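Side-chain contacts in bromoperoxidase A1 (Streptomyces aureofaciens, PDB 1A8Q), which brominates substrates without a haem or metal cofactor and may be a chlorinating enzyme in 7-chlorotetracycline biosynthesis: residues 26-31 / 194-199; 37-42 / 49-54; 119-124 / 224-229; 153-158 / 183-188; 161-166 / 254-259. All coordinates share one frame; numbering follows the deposited sequence.

Interaction 1 of 5, residues 26-31 / 194-199; sequences HGWPLN and RCVDAF
The indole of Trp28 is sandwiched unequally: Phe199 CE2 stands 3.7 Å above one face, offset toward the rim, and Pro29 CB lies 4.0 Å above the other. Phe199 uses its edge here, so the pair is a T-shaped (edge-to-face) stack, with the phenyl ring and the five-membered ring of Trp28 at 73° and their centroids 5.2 Å apart. One face of the Phe199 ring rests on Val196 CA of its own helix.

Two further residues of helix 189-201 meet the indole obliquely. Cys195 CB comes to 3.4 Å from Trp28 CD1, while Val196 CG2 sits 3.7 Å from Trp28 CZ2, so the helix meets pyrrole and benzo ring on either side of NE1. The sulfur of Cys195 is a looser Cys-aromatic neighbour, near the edge of the five-membered ring. Trp28 reaches the helix because its CG is anti to the backbone N (chi1 175°), which carries the ring off the loop. Its NE1 bonds to Gly192 O on that same helix, and Trp155 stacks edge-to-face against it.

On the loop, Gly27 O accepts from His26 ND1 (2.8 Å) and from Leu30 N, the two donors arriving on opposite faces of the carbonyl plane. This is the His-Gly loop after strand 21-25, which in alpha/beta hydrolases commonly contributes a backbone N-H to the oxyanion hole. The interface is apolar and aromatic, van der Waals contact and the T-shaped pair accounting for the touching surfaces; the N-H bond to Gly192 O, with Phe199 and Pro29 on the two faces, should restrict rotation of the ring.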
# COMPACT_ATOMS: atom_id res chain seq x y z
N HIS A 26 -1.94 0.04 -3.91
CA HIS A 26 -2.67 -0.61 -2.85
C HIS A 26 -1.92 -1.67 -2.04
O HIS A 26 -0.86 -2.07 -2.48
CB HIS A 26 -3.95 -1.32 -3.43
CG HIS A 26 -3.65 -2.51 -4.30
ND1 HIS A 26 -3.48 -3.77 -3.78
CD2 HIS A 26 -3.50 -2.60 -5.67
CE1 HIS A 26 -3.23 -4.60 -4.79
NE2 HIS A 26 -3.23 -3.94 -5.92
N GLY A 27 -2.54 -2.07 -0.92
CA GLY A 27 -1.88 -3.08 -0.07
C GLY A 27 -2.47 -4.49 -0.28
O GLY A 27 -3.33 -4.70 -1.12
N TRP A 28 -1.96 -5.42 0.54
CA TRP A 28 -2.43 -6.81 0.47
C TRP A 28 -3.63 -6.94 1.36
O TRP A 28 -3.66 -6.39 2.48
CB TRP A 28 -1.26 -7.62 1.06
CG TRP A 28 -1.39 -9.11 1.28
CD1 TRP A 28 -1.02 -10.09 0.43
CD2 TRP A 28 -1.85 -9.76 2.48
NE1 TRP A 28 -1.24 -11.32 0.98
CE2 TRP A 28 -1.74 -11.14 2.24
CE3 TRP A 28 -2.33 -9.34 3.71
CZ2 TRP A 28 -2.09 -12.11 3.19
CZ3 TRP A 28 -2.69 -10.28 4.66
CH2 TRP A 28 -2.56 -11.66 4.38
N PRO A 29 -4.60 -7.81 1.02
CA PRO A 29 -4.71 -8.51 -0.24
C PRO A 29 -5.75 -7.90 -1.17
O PRO A 29 -6.65 -8.58 -1.72
CB PRO A 29 -5.29 -9.84 0.31
CG PRO A 29 -6.24 -9.42 1.40
CD PRO A 29 -5.69 -8.13 1.97
N LEU A 30 -5.70 -6.58 -1.31
CA LEU A 30 -6.79 -5.84 -1.96
C LEU A 30 -6.46 -5.49 -3.38
O LEU A 30 -5.82 -6.27 -4.09
CB LEU A 30 -7.05 -4.61 -1.06
CG LEU A 30 -7.25 -4.91 0.42
CD1 LEU A 30 -7.50 -3.59 1.16
CD2 LEU A 30 -8.42 -5.87 0.65
N ASN A 31 -6.98 -4.35 -3.85
CA ASN A 31 -6.76 -3.96 -5.22
C ASN A 31 -7.09 -2.46 -5.32
O ASN A 31 -7.29 -1.89 -4.25
CB ASN A 31 -7.54 -4.81 -6.23
CG ASN A 31 -9.03 -4.79 -6.01
OD1 ASN A 31 -9.64 -3.72 -6.10
ND2 ASN A 31 -9.71 -5.93 -5.79
N ARG A 194 2.70 -15.67 -1.40
CA ARG A 194 4.02 -15.19 -1.75
C ARG A 194 4.20 -13.72 -1.33
O ARG A 194 5.33 -13.32 -1.03
CB ARG A 194 4.29 -15.22 -3.26
CG ARG A 194 4.42 -16.62 -3.85
CD ARG A 194 5.89 -17.09 -3.70
NE ARG A 194 6.12 -17.43 -2.29
CZ ARG A 194 5.73 -18.58 -1.75
NH1 ARG A 194 5.11 -19.46 -2.54
NH2 ARG A 194 5.96 -18.88 -0.47
N CYS A 195 3.08 -12.97 -1.36
CA CYS A 195 3.26 -11.57 -0.89
C CYS A 195 3.64 -11.55 0.58
O CYS A 195 4.36 -10.59 0.97
CB CYS A 195 1.93 -10.81 -1.05
SG CYS A 195 1.71 -10.29 -2.78
N VAL A 196 3.19 -12.46 1.42
CA VAL A 196 3.58 -12.48 2.83
C VAL A 196 5.10 -12.62 2.96
O VAL A 196 5.74 -11.87 3.73
CB VAL A 196 2.91 -13.62 3.60
CG1 VAL A 196 3.31 -13.59 5.07
CG2 VAL A 196 1.39 -13.43 3.47
N ASP A 197 5.68 -13.57 2.25
CA ASP A 197 7.13 -13.76 2.25
C ASP A 197 7.81 -12.45 1.81
O ASP A 197 8.84 -12.06 2.37
CB ASP A 197 7.60 -14.86 1.32
CG ASP A 197 7.34 -16.26 1.86
OD1 ASP A 197 7.15 -16.43 3.06
OD2 ASP A 197 7.31 -17.22 1.05
N ALA A 198 7.27 -11.84 0.75
CA ALA A 198 7.92 -10.62 0.30
C ALA A 198 7.76 -9.52 1.34
O ALA A 198 8.77 -8.82 1.56
CB ALA A 198 7.35 -10.16 -1.04
N PHE A 199 6.56 -9.25 1.85
CA PHE A 199 6.46 -8.05 2.71
C PHE A 199 7.01 -8.26 4.10
O PHE A 199 7.39 -7.27 4.74
CB PHE A 199 5.03 -7.52 2.75
CG PHE A 199 3.94 -8.26 3.45
CD1 PHE A 199 3.93 -8.52 4.80
CD2 PHE A 199 2.79 -8.59 2.71
CE1 PHE A 199 2.86 -9.13 5.43
CE2 PHE A 199 1.74 -9.23 3.34
CZ PHE A 199 1.73 -9.49 4.68

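Interaction 2 of 5, residues 37-42 / 49-54; sequences DQLKAV and GIAHDR
Leu39 sits against the main chain of Gly49 in a classic beta-alpha-beta unit: strand 21-25, helix 36-44 and strand 48-52, the last pairing in parallel with the first in the sheet of the alpha/beta hydrolase fold. Over these short segments the helix runs nearly antiparallel to strand 48-52, at 160°, with the axes 8.2 Å apart at their closest.

Leu39 does most of the work, and it divides its two methyls. CD2 comes down on the peptide that joins Gly49 to Ile50, 3.5 Å from Gly49 C and 3.7 Å from Ile50 N. Leu39 CD1 turns further along the strand, 4.0 Å from Ala51 CB, which points toward the helix. CG lies beside its own backbone N (chi1 -80°), and this, with chi2 near 167°, brings both methyls down to the strand although the CB bond does not aim there.

Because Gly49 carries no side chain, the helix reaches the strand backbone directly, and the two CA atoms of Leu39 and Gly49 come within 5.3 Å. Ile50, next in the strand, turns its side chain to the other side of the sheet and touches Leu85.

Nearby, Leu39 also packs on Trp16 and Phe24 of the neighbouring strands, and Val42 on Leu268 and Leu272 of helix 260-272. One turn beyond Leu39, Val42 adds a last, looser touch, its CG2 lying 4.2 Å from Gly49 CA.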
# COMPACT_ATOMS: atom_id res chain seq x y z
N ASP A 37 -12.33 6.15 -2.47
CA ASP A 37 -12.61 7.40 -1.75
C ASP A 37 -11.54 8.46 -2.06
O ASP A 37 -11.89 9.63 -2.25
CB ASP A 37 -12.67 7.12 -0.27
CG ASP A 37 -13.85 6.26 0.17
OD1 ASP A 37 -15.01 6.70 0.23
OD2 ASP A 37 -13.58 5.13 0.61
N GLN A 38 -10.29 8.06 -2.03
CA GLN A 38 -9.19 8.99 -2.28
C GLN A 38 -9.09 9.41 -3.72
O GLN A 38 -8.75 10.55 -4.05
CB GLN A 38 -7.82 8.36 -1.85
CG GLN A 38 -7.76 8.23 -0.35
CD GLN A 38 -8.65 7.19 0.27
OE1 GLN A 38 -8.77 6.08 -0.26
NE2 GLN A 38 -9.27 7.53 1.39
N LEU A 39 -9.42 8.51 -4.67
CA LEU A 39 -9.43 8.85 -6.08
C LEU A 39 -10.45 9.98 -6.34
O LEU A 39 -10.08 10.96 -7.01
CB LEU A 39 -9.90 7.65 -6.92
CG LEU A 39 -8.73 6.64 -7.12
CD1 LEU A 39 -9.39 5.35 -7.66
CD2 LEU A 39 -7.67 7.13 -8.07
N LYS A 40 -11.63 9.87 -5.77
CA LYS A 40 -12.63 10.94 -5.96
C LYS A 40 -12.11 12.23 -5.31
O LYS A 40 -12.22 13.31 -5.92
CB LYS A 40 -14.01 10.54 -5.42
CG LYS A 40 -14.99 11.76 -5.41
CD LYS A 40 -16.41 11.31 -5.11
CE LYS A 40 -17.30 12.54 -4.83
NZ LYS A 40 -17.35 13.33 -6.08
N ALA A 41 -11.61 12.14 -4.10
CA ALA A 41 -11.13 13.35 -3.40
C ALA A 41 -10.09 14.08 -4.24
O ALA A 41 -10.17 15.31 -4.33
CB ALA A 41 -10.58 13.01 -2.04
N VAL A 42 -9.06 13.39 -4.74
CA VAL A 42 -8.05 14.13 -5.50
C VAL A 42 -8.55 14.63 -6.83
O VAL A 42 -8.18 15.74 -7.26
CB VAL A 42 -6.72 13.36 -5.65
CG1 VAL A 42 -6.28 12.99 -4.22
CG2 VAL A 42 -6.88 12.14 -6.55
N GLY A 49 -6.29 11.02 -11.04
CA GLY A 49 -6.08 9.99 -10.01
C GLY A 49 -6.01 8.66 -10.74
O GLY A 49 -6.91 8.35 -11.52
N ILE A 50 -4.95 7.88 -10.45
CA ILE A 50 -4.78 6.61 -11.13
C ILE A 50 -4.58 5.53 -10.07
O ILE A 50 -3.87 5.73 -9.09
CB ILE A 50 -3.53 6.64 -12.03
CG1 ILE A 50 -3.82 7.50 -13.28
CG2 ILE A 50 -3.10 5.26 -12.53
CD1 ILE A 50 -2.57 8.12 -13.86
N ALA A 51 -5.24 4.36 -10.26
CA ALA A 51 -4.99 3.29 -9.26
C ALA A 51 -5.02 1.95 -10.00
O ALA A 51 -6.01 1.60 -10.63
CB ALA A 51 -6.00 3.29 -8.12
N HIS A 52 -3.87 1.26 -9.94
CA HIS A 52 -3.74 0.01 -10.67
C HIS A 52 -3.93 -1.16 -9.72
O HIS A 52 -3.86 -1.02 -8.50
CB HIS A 52 -2.35 -0.17 -11.34
CG HIS A 52 -1.21 -0.07 -10.38
ND1 HIS A 52 -1.00 1.03 -9.59
CD2 HIS A 52 -0.21 -0.96 -10.07
CE1 HIS A 52 0.07 0.88 -8.85
NE2 HIS A 52 0.59 -0.33 -9.12
N ASP A 53 -4.23 -2.33 -10.29
CA ASP A 53 -4.33 -3.55 -9.53
C ASP A 53 -3.01 -4.34 -9.74
O ASP A 53 -2.61 -4.56 -10.89
CB ASP A 53 -5.46 -4.44 -10.10
CG ASP A 53 -6.86 -3.86 -9.85
OD1 ASP A 53 -7.04 -2.90 -9.08
OD2 ASP A 53 -7.81 -4.43 -10.43
N ARG A 54 -2.38 -4.68 -8.63
CA ARG A 54 -1.09 -5.42 -8.71
C ARG A 54 -1.31 -6.74 -9.45
O ARG A 54 -2.41 -7.29 -9.42
CB ARG A 54 -0.62 -5.66 -7.28
CG ARG A 54 0.73 -6.40 -7.15
CD ARG A 54 1.28 -6.30 -5.71
NE ARG A 54 1.54 -4.86 -5.46
CZ ARG A 54 0.88 -4.15 -4.56
NH1 ARG A 54 -0.04 -4.59 -3.72
NH2 ARG A 54 1.18 -2.83 -4.47

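Interaction 3 of 5, residues 119-124 / 224-229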
# COMPACT_ATOMS: atom_id res chain seq x y z
N SER A 119 0.75 3.85 6.42
CA SER A 119 0.77 2.58 7.17
C SER A 119 1.61 1.56 6.41
O SER A 119 1.16 0.41 6.21
CB SER A 119 -0.67 2.05 7.33
OG SER A 119 -1.53 3.12 7.83
N ALA A 120 2.82 1.95 6.01
CA ALA A 120 3.61 1.18 5.09
C ALA A 120 4.70 0.35 5.76
O ALA A 120 5.19 0.72 6.82
CB ALA A 120 4.25 2.14 4.08
N ILE A 121 5.10 -0.71 5.07
CA ILE A 121 6.09 -1.63 5.61
C ILE A 121 7.53 -1.16 5.74
O ILE A 121 8.20 -1.79 6.58
CB ILE A 121 6.07 -2.96 4.82
CG1 ILE A 121 6.50 -2.78 3.36
CG2 ILE A 121 4.67 -3.61 4.93
CD1 ILE A 121 6.63 -4.11 2.61
N PRO A 122 8.05 -0.22 4.99
CA PRO A 122 9.49 0.14 5.16
C PRO A 122 9.72 0.63 6.56
O PRO A 122 8.86 1.22 7.22
CB PRO A 122 9.76 1.20 4.09
CG PRO A 122 8.69 0.93 3.05
CD PRO A 122 7.48 0.55 3.90
N PRO A 123 10.95 0.41 7.09
CA PRO A 123 12.02 -0.19 6.37
C PRO A 123 12.04 -1.71 6.29
O PRO A 123 12.42 -2.21 5.25
CB PRO A 123 13.29 0.24 7.17
CG PRO A 123 12.81 1.26 8.13
CD PRO A 123 11.35 1.03 8.40
N VAL A 124 11.72 -2.38 7.36
CA VAL A 124 11.70 -3.85 7.36
C VAL A 124 10.78 -4.30 8.48
O VAL A 124 10.79 -3.76 9.57
CB VAL A 124 13.10 -4.49 7.43
CG1 VAL A 124 13.85 -4.07 8.68
CG2 VAL A 124 12.98 -6.00 7.33
N GLN A 224 -2.58 -2.87 13.95
CA GLN A 224 -2.35 -4.25 14.43
C GLN A 224 -1.76 -5.13 13.36
O GLN A 224 -1.63 -6.36 13.55
CB GLN A 224 -3.71 -4.79 14.90
CG GLN A 224 -4.32 -4.08 16.08
CD GLN A 224 -5.69 -4.57 16.51
OE1 GLN A 224 -6.05 -5.72 16.24
NE2 GLN A 224 -6.47 -3.72 17.18
N VAL A 225 -1.40 -4.58 12.21
CA VAL A 225 -0.85 -5.35 11.09
C VAL A 225 0.61 -4.93 10.84
O VAL A 225 1.50 -5.79 10.69
CB VAL A 225 -1.67 -5.12 9.80
CG1 VAL A 225 -1.15 -5.91 8.60
CG2 VAL A 225 -3.14 -5.52 10.02
N VAL A 226 0.86 -3.62 10.77
CA VAL A 226 2.17 -3.06 10.48
C VAL A 226 2.53 -2.15 11.66
O VAL A 226 2.01 -1.06 11.79
CB VAL A 226 2.16 -2.31 9.15
CG1 VAL A 226 3.50 -1.66 8.83
CG2 VAL A 226 1.79 -3.27 7.99
N PRO A 227 3.40 -2.60 12.55
CA PRO A 227 3.63 -1.89 13.81
C PRO A 227 4.32 -0.56 13.61
O PRO A 227 5.38 -0.51 12.99
CB PRO A 227 4.47 -2.85 14.64
CG PRO A 227 5.12 -3.73 13.63
CD PRO A 227 4.05 -3.94 12.56
N ILE A 228 3.70 0.50 14.16
CA ILE A 228 4.25 1.82 13.92
C ILE A 228 5.69 1.97 14.35
O ILE A 228 6.44 2.58 13.60
CB ILE A 228 3.35 2.90 14.58
CG1 ILE A 228 3.80 4.29 14.17
CG2 ILE A 228 3.27 2.75 16.10
CD1 ILE A 228 2.82 5.37 14.61
N ASP A 229 6.05 1.46 15.52
CA ASP A 229 7.45 1.71 15.96
C ASP A 229 8.53 1.11 15.10
O ASP A 229 9.70 1.57 15.06
CB ASP A 229 7.57 1.19 17.40
CG ASP A 229 6.74 2.04 18.35
OD1 ASP A 229 6.53 3.25 18.11
OD2 ASP A 229 6.28 1.46 19.34
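Val226 points its CB toward the loop 119-124, and one branch does most of the touching. CG1, set anti to the backbone N (chi1 178°), meets backbone rather than side chains: it lies 3.5 Å from Ala120 O and 4.1 Å from Ile121 CA. The second branch, CG2, is turned toward Ile121, where the two CG2 methyls approach to 4.2 Å. Of the Ile121 side chain it is CG2 that comes nearest, since the far end leads away from Val226. Ala120 likewise turns its CB away and presents its carbonyl, while Ser119 O looks toward CB and both methyls of Val226 from 4.1 Å. A branched side chain thus sits across a run of main chain.

The backbone around Val226 is held by the catalytic Asp223, whose OD1 accepts from both Val225 N and Val226 N, and the valine side chain also touches the catalytic His252. The contact therefore forms part of the surroundings of the triad, in the second shell.

In the fold, both loops leave the C-terminal ends of neighbouring parallel strands, 112-118 and 215-220. Ser119 still bonds through its backbone to Val218 of the second strand, and beyond the contact Pro123 packs on helices 205-208 and 232-238.

Interaction 4 of 5, residues 153-158 / 183-188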
# COMPACT_ATOMS: atom_id res chain seq x y z
N GLN A 153 -12.72 -17.83 4.62
CA GLN A 153 -12.92 -17.57 6.03
C GLN A 153 -11.74 -16.74 6.57
O GLN A 153 -11.96 -15.90 7.42
CB GLN A 153 -12.92 -18.89 6.86
CG GLN A 153 -13.31 -18.67 8.32
CD GLN A 153 -14.67 -18.03 8.50
OE1 GLN A 153 -15.64 -18.39 7.81
NE2 GLN A 153 -14.80 -17.08 9.43
N PHE A 154 -10.54 -17.02 6.06
CA PHE A 154 -9.36 -16.28 6.57
C PHE A 154 -9.50 -14.79 6.33
O PHE A 154 -9.08 -13.97 7.18
CB PHE A 154 -8.08 -16.81 5.92
CG PHE A 154 -6.84 -16.09 6.43
CD1 PHE A 154 -6.44 -16.27 7.73
CD2 PHE A 154 -6.12 -15.30 5.53
CE1 PHE A 154 -5.26 -15.63 8.18
CE2 PHE A 154 -4.94 -14.67 5.98
CZ PHE A 154 -4.56 -14.87 7.28
N TRP A 155 -10.06 -14.38 5.19
CA TRP A 155 -10.21 -12.91 4.97
C TRP A 155 -11.23 -12.36 5.93
O TRP A 155 -11.10 -11.21 6.40
CB TRP A 155 -10.59 -12.67 3.50
CG TRP A 155 -9.57 -13.19 2.54
CD1 TRP A 155 -9.84 -13.85 1.37
CD2 TRP A 155 -8.14 -13.01 2.58
NE1 TRP A 155 -8.68 -14.17 0.75
CE2 TRP A 155 -7.62 -13.66 1.46
CE3 TRP A 155 -7.28 -12.36 3.49
CZ2 TRP A 155 -6.25 -13.68 1.17
CZ3 TRP A 155 -5.91 -12.37 3.19
CH2 TRP A 155 -5.43 -13.05 2.06
N LYS A 156 -12.34 -13.09 6.19
CA LYS A 156 -13.32 -12.61 7.17
C LYS A 156 -12.68 -12.44 8.54
O LYS A 156 -12.90 -11.40 9.21
CB LYS A 156 -14.48 -13.60 7.28
CG LYS A 156 -15.12 -13.74 5.88
CD LYS A 156 -16.11 -14.86 5.72
CE LYS A 156 -16.97 -15.15 6.93
NZ LYS A 156 -17.93 -14.03 7.19
N ASP A 157 -11.83 -13.41 8.95
CA ASP A 157 -11.21 -13.28 10.26
C ASP A 157 -10.14 -12.18 10.30
O ASP A 157 -10.02 -11.49 11.32
CB ASP A 157 -10.53 -14.61 10.63
CG ASP A 157 -11.53 -15.75 10.81
OD1 ASP A 157 -12.72 -15.54 11.04
OD2 ASP A 157 -11.08 -16.91 10.75
N THR A 158 -9.40 -12.02 9.23
CA THR A 158 -8.34 -11.01 9.14
C THR A 158 -8.89 -9.60 9.12
O THR A 158 -8.16 -8.69 9.59
CB THR A 158 -7.54 -11.29 7.86
OG1 THR A 158 -6.98 -12.62 8.06
CG2 THR A 158 -6.39 -10.31 7.66
N MET A 183 -12.85 -7.78 -2.12
CA MET A 183 -11.64 -7.48 -2.83
C MET A 183 -10.64 -8.67 -2.73
O MET A 183 -9.99 -8.93 -3.75
CB MET A 183 -10.97 -6.19 -2.24
CG MET A 183 -11.90 -5.01 -2.64
SD MET A 183 -11.04 -3.48 -2.10
CE MET A 183 -11.62 -3.45 -0.42
N ALA A 184 -10.54 -9.25 -1.56
CA ALA A 184 -9.54 -10.34 -1.37
C ALA A 184 -9.88 -11.58 -2.17
O ALA A 184 -8.96 -12.29 -2.62
CB ALA A 184 -9.50 -10.64 0.12
N MET A 185 -11.17 -11.79 -2.52
CA MET A 185 -11.53 -13.01 -3.27
C MET A 185 -11.01 -12.91 -4.67
O MET A 185 -10.94 -13.93 -5.40
CB MET A 185 -13.06 -13.21 -3.23
CG MET A 185 -13.52 -13.62 -1.83
SD MET A 185 -12.83 -15.23 -1.32
CE MET A 185 -13.74 -16.24 -2.49
N ALA A 186 -10.59 -11.75 -5.18
CA ALA A 186 -10.06 -11.63 -6.52
C ALA A 186 -8.54 -11.87 -6.54
O ALA A 186 -8.00 -11.86 -7.66
CB ALA A 186 -10.31 -10.22 -7.09
N GLN A 187 -7.93 -12.09 -5.38
CA GLN A 187 -6.47 -12.31 -5.44
C GLN A 187 -6.14 -13.80 -5.69
O GLN A 187 -6.81 -14.63 -5.07
CB GLN A 187 -5.94 -11.91 -4.08
CG GLN A 187 -4.40 -12.03 -3.94
CD GLN A 187 -3.95 -11.89 -2.50
OE1 GLN A 187 -3.05 -11.04 -2.16
NE2 GLN A 187 -4.46 -12.69 -1.62
N THR A 188 -5.08 -14.05 -6.44
CA THR A 188 -4.73 -15.48 -6.60
C THR A 188 -4.29 -16.04 -5.27
O THR A 188 -3.72 -15.37 -4.39
CB THR A 188 -3.59 -15.69 -7.61
OG1 THR A 188 -2.44 -15.00 -7.09
CG2 THR A 188 -3.96 -15.13 -8.97
O HOH W 1 -8.32 -14.90 -2.00
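Ala184 CB presses on the indole of Trp155, the tight half of the contact. The methyl lies 3.4 Å from the centroid of the five-membered ring and only 9° off its normal, a well-centred CH-pi contact. Trp155 CG is anti to the carbonyl carbon (chi1 -59°), turning the indole toward Ala184. The opposite face is backed by Phe154 CD2 from the same helix. At the six-membered end Gln187 joins in: its extended chain brings NE2 to 3.5 Å from Trp155 CZ2, the amide and ring planes standing 57° apart.

The other side is looser. Met185, partly exposed, directs its CB away from the helix, and its SD reaches only the ring edge, 4.3 Å from Trp155 CD1, a Met-aromatic contact at long range. Here a water accepts from Trp155 NE1 at 2.9 Å and lies 2.8 Å from Ala184 O, with a weak approach to Gln187 O. The indole N-H is thereby satisfied at the type I turn Ala184-Gln187.

Both helices belong to the stretch inserted between strands 112-118 and 215-220, so this is packing within the helical cap characteristic of many alpha/beta hydrolases.

Interaction 5 of 5, residues 161-166 / 254-259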
# COMPACT_ATOMS: atom_id res chain seq x y z
N GLY A 161 -8.64 -7.65 12.59
CA GLY A 161 -7.37 -7.00 12.93
C GLY A 161 -7.06 -5.84 11.99
O GLY A 161 -6.44 -4.84 12.40
N PHE A 162 -7.36 -6.01 10.70
CA PHE A 162 -7.00 -5.00 9.71
C PHE A 162 -7.62 -3.65 10.08
O PHE A 162 -7.01 -2.60 9.89
CB PHE A 162 -7.51 -5.47 8.35
CG PHE A 162 -6.98 -4.75 7.15
CD1 PHE A 162 -7.64 -3.63 6.67
CD2 PHE A 162 -5.89 -5.27 6.48
CE1 PHE A 162 -7.16 -2.98 5.53
CE2 PHE A 162 -5.44 -4.65 5.32
CZ PHE A 162 -6.08 -3.51 4.90
N PHE A 163 -8.84 -3.65 10.59
CA PHE A 163 -9.55 -2.42 10.92
C PHE A 163 -9.59 -2.16 12.42
O PHE A 163 -10.27 -1.20 12.82
CB PHE A 163 -11.04 -2.54 10.46
CG PHE A 163 -11.20 -2.58 8.97
CD1 PHE A 163 -10.84 -1.54 8.15
CD2 PHE A 163 -11.72 -3.74 8.37
CE1 PHE A 163 -10.97 -1.57 6.78
CE2 PHE A 163 -11.86 -3.78 6.99
CZ PHE A 163 -11.50 -2.71 6.19
N SER A 164 -8.84 -2.91 13.23
CA SER A 164 -8.90 -2.76 14.69
C SER A 164 -10.34 -2.74 15.15
O SER A 164 -10.78 -2.00 16.05
CB SER A 164 -8.20 -1.46 15.17
OG SER A 164 -6.83 -1.58 14.84
N ALA A 165 -11.12 -3.72 14.65
CA ALA A 165 -12.56 -3.72 14.93
C ALA A 165 -12.87 -4.32 16.29
O ALA A 165 -14.05 -4.47 16.67
CB ALA A 165 -13.23 -4.50 13.79
N ASN A 166 -11.85 -4.72 17.03
CA ASN A 166 -12.00 -5.19 18.39
C ASN A 166 -12.07 -4.03 19.38
O ASN A 166 -12.35 -4.27 20.57
CB ASN A 166 -10.84 -6.13 18.76
CG ASN A 166 -9.53 -5.70 18.15
OD1 ASN A 166 -9.10 -4.55 18.18
ND2 ASN A 166 -8.83 -6.68 17.55
N ILE A 254 -6.97 2.96 7.55
CA ILE A 254 -7.32 4.39 7.55
C ILE A 254 -8.02 4.87 6.30
O ILE A 254 -9.00 5.65 6.42
CB ILE A 254 -6.01 5.20 7.77
CG1 ILE A 254 -5.52 5.10 9.22
CG2 ILE A 254 -6.19 6.66 7.38
CD1 ILE A 254 -4.03 5.45 9.29
N ALA A 255 -7.65 4.42 5.09
CA ALA A 255 -8.23 4.98 3.88
C ALA A 255 -9.70 4.57 3.68
O ALA A 255 -10.38 5.22 2.87
CB ALA A 255 -7.45 4.49 2.66
N MET A 256 -10.15 3.50 4.35
CA MET A 256 -11.51 3.00 4.15
C MET A 256 -12.45 3.19 5.32
O MET A 256 -13.67 3.01 5.19
CB MET A 256 -11.39 1.46 3.86
CG MET A 256 -10.91 1.23 2.44
SD MET A 256 -10.34 -0.52 2.28
CE MET A 256 -8.79 -0.40 3.11
N VAL A 257 -11.94 3.54 6.51
CA VAL A 257 -12.80 3.58 7.71
C VAL A 257 -13.41 4.97 7.87
O VAL A 257 -12.71 5.98 7.77
CB VAL A 257 -11.96 3.27 8.96
CG1 VAL A 257 -12.77 3.51 10.24
CG2 VAL A 257 -11.46 1.83 9.00
N PRO A 258 -14.70 5.07 8.11
CA PRO A 258 -15.34 6.38 8.30
C PRO A 258 -14.60 7.21 9.34
O PRO A 258 -14.23 6.68 10.38
CB PRO A 258 -16.72 6.01 8.87
CG PRO A 258 -17.01 4.68 8.23
CD PRO A 258 -15.68 3.96 8.25
N GLY A 259 -14.48 8.49 9.09
CA GLY A 259 -13.83 9.42 10.02
C GLY A 259 -12.34 9.54 9.71
O GLY A 259 -11.80 10.60 9.33
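Ser164 N bonds to Gly161 O at 3.2 Å, turning the chain just where Phe162 and Phe163 meet Met256 and Val257. This is the inner bond of a Schellman motif that ends helix 137-162; Ala165 N makes the outer one, and Ser164, with its positive phi of 48°, is the C-prime residue. Across the contact, the loop 254-259 has a polar hold of its own, Met256 O accepting from Asn176 ND2.

Between the two segments everything is apolar. Phe163 has the larger share, although its CB bond does not aim at the loop. With CG beside the backbone N (chi1 -68°), the ring extends toward the loop: its CD1 comes 3.5 Å from Val257 CG2, obliquely, and Met256 CB stands at the ring edge, 4.2 Å from CE1. Phe163 and Val257 lie side by side, their chains running opposite ways. One face of the Phe163 ring is covered over its centre by Phe162 CD1, 3.9 Å above the plane, so the two successive phenylalanines pack on each other.

Met256 bends at its last torsion (chi3 -76°), and its CE arrives at the edge of the Phe162 ring, 3.9 Å from CE1, the methionine chain coming in roughly perpendicular to the phenylalanine side chain.

The same Phe162 ring stands edge-to-face with the catalytic His252 and also meets Phe180. What results is a junction of cap and core: the C-terminal end of a cap helix laid against the loop that follows the catalytic histidine, an aromatic wall beside the charge-relay triad of an alpha/beta hydrolase.

In the fold
Interactions 1, 3 and 5 border the triad. Trp28 of interaction 1 has its side chain about 6 Å from that of Ser94, while Val226 of interaction 3 and Phe162 of interaction 5 each come within about 3 Å of the His252 side chain. Interaction 4 lies further out (side chain of Gln187 about 11 Å from that of Ser94) but joins interaction 1 through Pro29 CG and Trp155 CZ3, 3.5 Å apart. Phe199 CB and Ile121 CD1 join 1 to 3, and Gln224 NE2 probably bonds Asn166 OD1 at 2.9 Å between 3 and 5. The distant interaction 2 probably bonds to 1 (Arg54 NH1 to His26 O, 2.9 Å) and 5 (Gln38 NE2 to Ala255 O, 3.0 Å).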